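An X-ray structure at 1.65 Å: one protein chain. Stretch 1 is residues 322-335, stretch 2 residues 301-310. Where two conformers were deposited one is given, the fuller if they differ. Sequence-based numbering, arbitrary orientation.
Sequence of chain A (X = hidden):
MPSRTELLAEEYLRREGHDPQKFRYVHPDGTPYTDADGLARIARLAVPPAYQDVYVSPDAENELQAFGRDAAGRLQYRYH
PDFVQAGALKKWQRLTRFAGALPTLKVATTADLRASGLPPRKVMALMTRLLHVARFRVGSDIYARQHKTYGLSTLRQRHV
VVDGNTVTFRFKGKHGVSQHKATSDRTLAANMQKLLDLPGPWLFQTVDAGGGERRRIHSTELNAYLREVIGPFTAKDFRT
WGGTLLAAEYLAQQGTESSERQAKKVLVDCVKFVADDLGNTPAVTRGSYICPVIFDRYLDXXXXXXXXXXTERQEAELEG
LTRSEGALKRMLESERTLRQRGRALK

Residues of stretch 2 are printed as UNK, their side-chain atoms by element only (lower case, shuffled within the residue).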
ATOM      1  N   THR A 322      -2.596   5.407  10.415  1.00  7.19           N
ATOM      2  CA  THR A 322      -2.941   6.798  10.644  1.00  7.64           C
ATOM      3  C   THR A 322      -4.304   6.847  11.351  1.00  7.76           C
ATOM      4  O   THR A 322      -5.018   5.831  11.405  1.00  7.70           O
ATOM      5  CB  THR A 322      -3.014   7.597   9.340  1.00  7.13           C
ATOM      6  OG1 THR A 322      -4.125   7.137   8.572  1.00  6.72           O
ATOM      7  CG2 THR A 322      -1.721   7.445   8.527  1.00  7.24           C
ATOM      8  N   ARG A 323      -4.672   8.016  11.876  1.00  8.90           N
ATOM      9  CA  ARG A 323      -5.960   8.183  12.550  1.00  9.02           C
ATOM     10  C   ARG A 323      -7.109   7.741  11.636  1.00  8.39           C
ATOM     11  O   ARG A 323      -7.956   6.927  12.038  1.00  7.68           O
ATOM     12  CB  ARG A 323      -6.148   9.634  12.982  1.00 10.34           C
ATOM     13  CG  ARG A 323      -7.390   9.916  13.798  1.00 12.57           C
ATOM     14  CD  ARG A 323      -7.412  11.374  14.246  1.00 14.62           C
ATOM     15  NE  ARG A 323      -8.746  11.840  14.627  1.00 19.04           N
ATOM     16  CZ  ARG A 323      -9.002  13.048  15.132  1.00 20.64           C
ATOM     17  NH1 ARG A 323      -8.017  13.925  15.339  1.00 24.46           N
ATOM     18  NH2 ARG A 323     -10.248  13.386  15.441  1.00 23.42           N
ATOM     19  N   SER A 324      -7.103   8.211  10.390  1.00  7.27           N
ATOM     20  CA  SER A 324      -8.173   7.844   9.464  0.50  7.05           C
ATOM     21  C   SER A 324      -8.113   6.364   9.076  1.00  6.33           C
ATOM     22  O   SER A 324      -9.153   5.742   8.884  1.00  5.86           O
ATOM     23  CB  SER A 324      -8.143   8.733   8.213  0.50  7.29           C
ATOM     24  OG  SER A 324      -6.880   8.643   7.590  0.50  8.90           O
ATOM     25  N   GLU A 325      -6.910   5.787   8.951  1.00  5.11           N
ATOM     26  CA  GLU A 325      -6.771   4.365   8.635  1.00  5.92           C
ATOM     27  C   GLU A 325      -7.348   3.484   9.755  1.00  5.23           C
ATOM     28  O   GLU A 325      -7.993   2.467   9.490  1.00  5.42           O
ATOM     29  CB  GLU A 325      -5.309   3.984   8.390  1.00  5.54           C
ATOM     30  CG  GLU A 325      -4.791   4.349   7.024  1.00  5.52           C
ATOM     31  CD  GLU A 325      -3.356   3.911   6.802  1.00  6.75           C
ATOM     32  OE1 GLU A 325      -2.523   4.053   7.735  1.00  5.96           O
ATOM     33  OE2 GLU A 325      -3.056   3.436   5.684  1.00  6.83           O
ATOM     34  N   GLY A 326      -7.112   3.901  10.994  1.00  5.58           N
ATOM     35  CA  GLY A 326      -7.623   3.194  12.151  1.00  5.47           C
ATOM     36  C   GLY A 326      -9.133   3.209  12.153  1.00  5.80           C
ATOM     37  O   GLY A 326      -9.773   2.181  12.378  1.00  6.99           O
ATOM     38  N   ALA A 327      -9.710   4.373  11.903  1.00  5.50           N
ATOM     39  CA  ALA A 327     -11.161   4.486  11.853  1.00  6.03           C
ATOM     40  C   ALA A 327     -11.725   3.653  10.703  1.00  6.32           C
ATOM     41  O   ALA A 327     -12.778   3.015  10.850  1.00  6.34           O
ATOM     42  CB  ALA A 327     -11.597   5.930  11.761  1.00  6.07           C
ATOM     43  N   LEU A 328     -11.038   3.647   9.558  1.00  6.22           N
ATOM     44  CA  LEU A 328     -11.469   2.807   8.431  1.00  6.72           C
ATOM     45  C   LEU A 328     -11.466   1.312   8.783  1.00  7.08           C
ATOM     46  O   LEU A 328     -12.419   0.570   8.481  1.00  6.65           O
ATOM     47  CB  LEU A 328     -10.599   3.061   7.189  1.00  6.30           C
ATOM     48  CG  LEU A 328     -10.943   2.198   5.961  1.00  6.30           C
ATOM     49  CD1 LEU A 328     -12.377   2.438   5.517  1.00  6.21           C
ATOM     50  CD2 LEU A 328      -9.973   2.491   4.818  1.00  6.42           C
ATOM     51  N   LYS A 329     -10.402   0.865   9.435  1.00  7.29           N
ATOM     52  CA  LYS A 329     -10.325  -0.513   9.865  1.00  7.98           C
ATOM     53  C   LYS A 329     -11.528  -0.882  10.715  1.00  8.28           C
ATOM     54  O   LYS A 329     -12.140  -1.912  10.493  1.00  7.63           O
ATOM     55  CB  LYS A 329      -9.063  -0.781  10.663  1.00  8.51           C
ATOM     56  CG  LYS A 329      -8.833  -2.272  10.851  1.00  8.93           C
ATOM     57  CD  LYS A 329      -7.624  -2.593  11.663  1.00 10.39           C
ATOM     58  CE  LYS A 329      -7.400  -4.102  11.642  1.00 13.30           C
ATOM     59  NZ  LYS A 329      -6.391  -4.551  12.635  1.00 14.98           N
ATOM     60  N   ARG A 330     -11.842  -0.027  11.676  1.00  8.19           N
ATOM     61  CA  ARG A 330     -12.973  -0.263  12.575  1.00  9.02           C
ATOM     62  C   ARG A 330     -14.303  -0.216  11.825  1.00  9.48           C
ATOM     63  O   ARG A 330     -15.195  -1.031  12.101  1.00  9.13           O
ATOM     64  CB  ARG A 330     -12.938   0.723  13.728  1.00  9.28           C
ATOM     65  CG  ARG A 330     -11.818   0.415  14.701  1.00 10.44           C
ATOM     66  CD  ARG A 330     -11.729   1.436  15.809  1.00 11.34           C
ATOM     67  NE  ARG A 330     -12.960   1.500  16.581  1.00 13.75           N
ATOM     68  CZ  ARG A 330     -13.305   0.647  17.537  1.00 14.24           C
ATOM     69  NH1 ARG A 330     -12.509  -0.361  17.881  1.00 15.32           N
ATOM     70  NH2 ARG A 330     -14.467   0.804  18.152  1.00 16.74           N
ATOM     71  N   MET A 331     -14.431   0.699  10.860  1.00  8.69           N
ATOM     72  CA  MET A 331     -15.639   0.718  10.013  1.00  9.47           C
ATOM     73  C   MET A 331     -15.803  -0.585   9.236  1.00  9.56           C
ATOM     74  O   MET A 331     -16.911  -1.147   9.181  1.00  9.89           O
ATOM     75  CB  MET A 331     -15.633   1.913   9.057  1.00  9.31           C
ATOM     76  CG  MET A 331     -16.863   1.997   8.183  1.00  9.19           C
ATOM     77  SD  MET A 331     -16.763   3.315   6.954  1.00 10.08           S
ATOM     78  CE  MET A 331     -17.254   4.727   7.916  1.00  8.75           C
ATOM     79  N   LEU A 332     -14.731  -1.070   8.616  1.00 10.10           N
ATOM     80  CA  LEU A 332     -14.806  -2.328   7.877  1.00 11.48           C
ATOM     81  C   LEU A 332     -15.135  -3.489   8.809  1.00 12.27           C
ATOM     82  O   LEU A 332     -15.905  -4.385   8.447  1.00 12.56           O
ATOM     83  CB  LEU A 332     -13.518  -2.618   7.125  1.00 11.40           C
ATOM     84  CG  LEU A 332     -13.198  -1.636   5.995  1.00 11.78           C
ATOM     85  CD1 LEU A 332     -11.795  -1.939   5.451  1.00 14.79           C
ATOM     86  CD2 LEU A 332     -14.247  -1.682   4.866  1.00 12.89           C
ATOM     87  N   GLU A 333     -14.558  -3.465  10.005  1.00 12.98           N
ATOM     88  CA  GLU A 333     -14.846  -4.498  11.006  1.00 14.15           C
ATOM     89  C   GLU A 333     -16.338  -4.544  11.410  1.00 14.14           C
ATOM     90  O   GLU A 333     -16.837  -5.607  11.804  1.00 14.98           O
ATOM     91  CB  GLU A 333     -13.919  -4.349  12.225  1.00 14.26           C
ATOM     92  CG  GLU A 333     -12.488  -4.794  11.905  1.00 16.73           C
ATOM     93  CD  GLU A 333     -11.496  -4.595  13.045  1.00 17.48           C
ATOM     94  OE1 GLU A 333     -11.676  -3.663  13.870  1.00 23.58           O
ATOM     95  OE2 GLU A 333     -10.513  -5.376  13.090  1.00 22.34           O
ATOM     96  N   SER A 334     -17.058  -3.433  11.281  1.00 14.29           N
ATOM     97  CA  SER A 334     -18.484  -3.434  11.615  1.00 15.01           C
ATOM     98  C   SER A 334     -19.309  -4.337  10.688  1.00 15.77           C
ATOM     99  O   SER A 334     -20.405  -4.756  11.063  1.00 15.83           O
ATOM    100  CB  SER A 334     -19.057  -2.015  11.615  1.00 14.38           C
ATOM    101  OG  SER A 334     -19.161  -1.487  10.310  1.00 13.62           O
ATOM    102  N   GLU A 335     -18.800  -4.629   9.492  1.00 16.29           N
ATOM    103  CA  GLU A 335     -19.515  -5.495   8.551  1.00 18.32           C
ATOM    104  C   GLU A 335     -19.529  -6.935   9.075  1.00 20.20           C
ATOM    105  O   GLU A 335     -20.523  -7.650   8.920  1.00 20.09           O
ATOM    106  CB  GLU A 335     -18.882  -5.423   7.157  1.00 17.30           C
ATOM    107  CG  GLU A 335     -19.647  -6.184   6.042  1.00 15.63           C
ATOM    108  CD  GLU A 335     -20.960  -5.533   5.601  1.00 13.89           C
ATOM    109  OE1 GLU A 335     -21.335  -4.448   6.082  1.00 11.44           O
ATOM    110  OE2 GLU A 335     -21.634  -6.131   4.740  1.00 13.87           O
ATOM    111  N   UNK A 301     -25.850   7.343   7.490  1.00 13.52           N
ATOM    112  CA  UNK A 301     -25.460   8.517   8.277  1.00 13.17           C
ATOM    113  C   UNK A 301     -24.231   8.331   9.156  1.00 12.67           C
ATOM    114  O   UNK A 301     -24.059   9.042  10.155  1.00 12.83           O
ATOM    115  N   UNK A 302     -23.366   7.388   8.783  1.00 12.37           N
ATOM    116  CA  UNK A 302     -22.179   7.085   9.572  1.00 11.99           C
ATOM    117  C   UNK A 302     -20.921   7.293   8.740  1.00 11.04           C
ATOM    118  O   UNK A 302     -20.872   6.894   7.583  1.00  9.71           O
ATOM    119  c   UNK A 302     -23.419   5.406  11.046  1.00 13.21           C
ATOM    120  c   UNK A 302     -24.627   3.709  12.454  1.00 16.65           C
ATOM    121  n   UNK A 302     -25.467   2.542  12.111  1.00 19.53           N
ATOM    122  c   UNK A 302     -22.236   5.656  10.087  1.00 12.81           C
ATOM    123  c   UNK A 302     -23.568   3.937  11.368  1.00 14.46           C
ATOM    124  N   UNK A 303     -19.914   7.903   9.349  1.00  9.57           N
ATOM    125  CA  UNK A 303     -18.653   8.226   8.650  1.00  9.83           C
ATOM    126  C   UNK A 303     -17.480   7.838   9.545  1.00  9.17           C
ATOM    127  O   UNK A 303     -17.683   7.326  10.663  1.00  8.23           O
ATOM    128  c   UNK A 303     -19.656  10.036   7.211  1.00  9.57           C
ATOM    129  c   UNK A 303     -18.586   9.715   8.278  1.00  9.19           C
ATOM    130  c   UNK A 303     -18.768  10.606   9.510  1.00  9.00           C
ATOM    131  N   UNK A 304     -16.247   8.058   9.081  1.00  8.94           N
ATOM    132  CA  UNK A 304     -15.068   7.630   9.858  1.00  9.70           C
ATOM    133  C   UNK A 304     -15.108   8.111  11.315  1.00  9.51           C
ATOM    134  O   UNK A 304     -14.758   7.362  12.214  1.00  9.09           O
ATOM    135  c   UNK A 304     -13.776   8.140   9.216  1.00  9.52           C
ATOM    136  c   UNK A 304     -12.108   8.179   7.347  1.00  7.54           C
ATOM    137  c   UNK A 304     -13.160   5.979   8.065  1.00 10.66           C
ATOM    138  c   UNK A 304     -13.371   7.488   7.901  1.00  9.49           C
ATOM    139  N   UNK A 305     -15.555   9.352  11.521  1.00 10.92           N
ATOM    140  CA  UNK A 305     -15.663   9.951  12.865  1.00 11.77           C
ATOM    141  C   UNK A 305     -16.390   9.043  13.868  1.00 11.92           C
ATOM    142  O   UNK A 305     -16.092   9.056  15.060  1.00 13.06           O
ATOM    143  o   UNK A 305     -15.123  11.942  10.961  1.00 18.20           O
ATOM    144  o   UNK A 305     -16.781  13.248  11.583  1.00 22.48           O
ATOM    145  c   UNK A 305     -16.080  12.210  11.712  1.00 15.75           C
ATOM    146  c   UNK A 305     -16.463  11.261  12.842  1.00 12.31           C
ATOM    147  N   UNK A 306     -17.371   8.291  13.383  1.00 11.62           N
ATOM    148  CA  UNK A 306     -18.198   7.427  14.234  1.00 12.22           C
ATOM    149  C   UNK A 306     -17.511   6.129  14.649  1.00 12.07           C
ATOM    150  O   UNK A 306     -18.028   5.384  15.507  1.00 11.87           O
ATOM    151  c   UNK A 306     -20.333   8.350  13.238  1.00 13.99           C
ATOM    152  o   UNK A 306     -20.564   8.664  12.057  1.00 12.71           O
ATOM    153  c   UNK A 306     -19.515   7.109  13.520  1.00 12.42           C
ATOM    154  o   UNK A 306     -20.750   9.025  14.209  1.00 17.48           O
ATOM    155  N   UNK A 307     -16.356   5.836  14.052  1.00 11.51           N
ATOM    156  CA  UNK A 307     -15.628   4.596  14.317  1.00 12.28           C
ATOM    157  C   UNK A 307     -14.270   4.821  14.984  1.00 12.01           C
ATOM    158  O   UNK A 307     -13.384   3.966  14.905  1.00 11.12           O
ATOM    159  c   UNK A 307     -15.472   3.786  13.030  1.00 12.29           C
ATOM    160  c   UNK A 307     -17.348   2.103  13.080  1.00 13.23           C
ATOM    161  c   UNK A 307     -19.284   2.337  11.710  1.00 13.78           C
ATOM    162  c   UNK A 307     -16.800   3.269  12.547  1.00 12.68           C
ATOM    163  c   UNK A 307     -17.524   3.956  11.588  1.00 12.70           C
ATOM    164  c   UNK A 307     -18.572   1.634  12.665  1.00 12.88           C
ATOM    165  c   UNK A 307     -18.773   3.486  11.162  1.00 13.05           C
ATOM    166  o   UNK A 307     -20.507   1.867  11.284  1.00 14.80           O
ATOM    167  N   UNK A 308     -14.129   5.959  15.643  1.00 12.65           N
ATOM    168  CA  UNK A 308     -12.932   6.257  16.430  0.50 13.26           C
ATOM    169  C   UNK A 308     -12.839   5.289  17.607  1.00 13.15           C
ATOM    170  O   UNK A 308     -13.863   4.842  18.129  1.00 12.60           O
ATOM    171  o   UNK A 308     -11.812  10.902  16.381  0.50 17.28           O
ATOM    172  c   UNK A 308     -12.768   8.773  15.963  0.50 14.78           C
ATOM    173  c   UNK A 308     -12.981   7.675  16.982  0.50 13.36           C
ATOM    174  o   UNK A 308     -13.711  10.427  17.372  0.50 17.93           O
ATOM    175  c   UNK A 308     -12.766  10.133  16.613  0.50 14.92           C
ATOM    176  N   UNK A 309     -11.618   4.952  18.034  1.00 13.62           N
ATOM    177  CA  UNK A 309     -11.514   4.042  19.183  1.00 13.90           C
ATOM    178  C   UNK A 309     -12.140   4.654  20.432  1.00 14.36           C
ATOM    179  O   UNK A 309     -12.143   5.869  20.574  1.00 14.75           O
ATOM    180  c   UNK A 309     -10.294   5.367  17.528  1.00 13.65           C
ATOM    181  c   UNK A 309     -10.005   3.830  19.327  1.00 13.61           C
ATOM    182  c   UNK A 309      -9.371   5.023  18.646  1.00 13.83           C
ATOM    183  N   UNK A 310     -12.686   3.803  21.310  1.00 14.92           N
ATOM    184  CA  UNK A 310     -13.438   4.243  22.491  1.00 15.57           C
ATOM    185  C   UNK A 310     -12.763   3.881  23.822  1.00 14.76           C
ATOM    186  O   UNK A 310     -13.235   4.302  24.883  1.00 15.46           O
ATOM    187  n   UNK A 310     -19.927   4.702  19.755  1.00 27.56           N
ATOM    188  c   UNK A 310     -15.682   3.942  21.276  1.00 18.60           C
ATOM    189  c   UNK A 310     -16.979   3.139  21.317  1.00 20.16           C
ATOM    190  c   UNK A 310     -14.827   3.609  22.476  1.00 16.17           C
ATOM    191  n   UNK A 310     -19.486   4.420  21.992  1.00 27.80           N
ATOM    192  n   UNK A 310     -17.974   3.666  20.382  1.00 24.34           N
ATOM    193  c   UNK A 310     -19.119   4.269  20.719  1.00 26.13           C
TER

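Position 301 has no side-chain atoms at all, and its phi of 80° is one that by itself favours glycine. It lies out of reach of the helix 323-335 and is Gly301.

Position 302 carries four carbons in a row ending in a nitrogen, an unbranched amine. Its CA-to-CB bond points toward the helix, but the end of the chain leads away, leaving the backbone O, 4.2 Å from Met331 CE, as its nearest approach: Lys302.

Position 303 has three carbons, one carrying the other two, so the branch is at CB. CA-to-CB points away from the helix; the backbone makes the contact, with the position's C 3.5 Å from Met331 CE. This is Val303.

At 304 there are four carbons, forked at the second, not at CB. CA-to-CB runs sideways, yet the end of the chain comes nearer, its two terminal carbons packing on Ser324, Ala327 and Leu328: Leu304. Leu304 CD2 is 4.0 Å from Ala327 CB and 4.0 Å from Leu328 CB, while Leu304 CD1 is 4.1 Å from Ser324 CB. Such a buried apolar fork needs no polar partner, only surfaces that fit it.

Position 305 shows two carbons, the second carrying two oxygens, a short carboxylate on an exposed residue whose CA-to-CB bond points away from the helix, out of contact with it: Asp305. Position 306 has the same atoms, also without contact to the helix, and is Asp306. Its work is local, since Val303 N donates to Asp306 OD2 at 2.9 Å, tying the side chain across the 3-10 segment 304-306.

Position 307 has one carbon, then a ring of six carbons bearing one oxygen. It points toward the helix, is the most covered residue of its stretch, and lays a ring face against Met331: Tyr307. Met331 CA sits over that face, 3.8 Å from the Tyr307 ring centroid and 14° off the normal, a CH-pi contact. Met331 CE reaches Tyr307 CD2 at 3.8 Å. The backbone takes part too: Arg330 NE donates a weak hydrogen bond to Tyr307 O at 3.0 Å.

At 308 three carbons lead to two oxygens, one methylene longer than the aspartates. CA-to-CB points away, but the end of the side chain comes nearer, reaching Arg323: Glu308. In the conformer given, one of two deposited, Glu308 OE2 forms a salt bridge with Arg323 NH2 at 3.1 Å.

Position 309 has three carbons closing a ring onto the backbone N. Its CA lies over one face of the Arg330 guanidinium, 3.9 Å from Arg330 NE: Pro309.

Position 310 has three carbons, a nitrogen, then a carbon with two more nitrogens, exposed and making no close contact here: Arg310.

The contact combines apolar packing with two polar ties. Ala327 CA and Tyr307 CA lie 5.1 Å apart, the closest CA approach, and Ala327 CB packs 3.5 Å from Leu304 O. Leu304 and Tyr307 bring apolar surface to the helix, and Met331 meets both, its CE 4.3 Å from Leu304 CD2. The Arg323-Glu308 salt bridge lies at the margin, while the Arg330 guanidinium lies well within the contact, against the backbone of 307-309.

Stretch 2, residues 301-310: GKVLDDYEPR
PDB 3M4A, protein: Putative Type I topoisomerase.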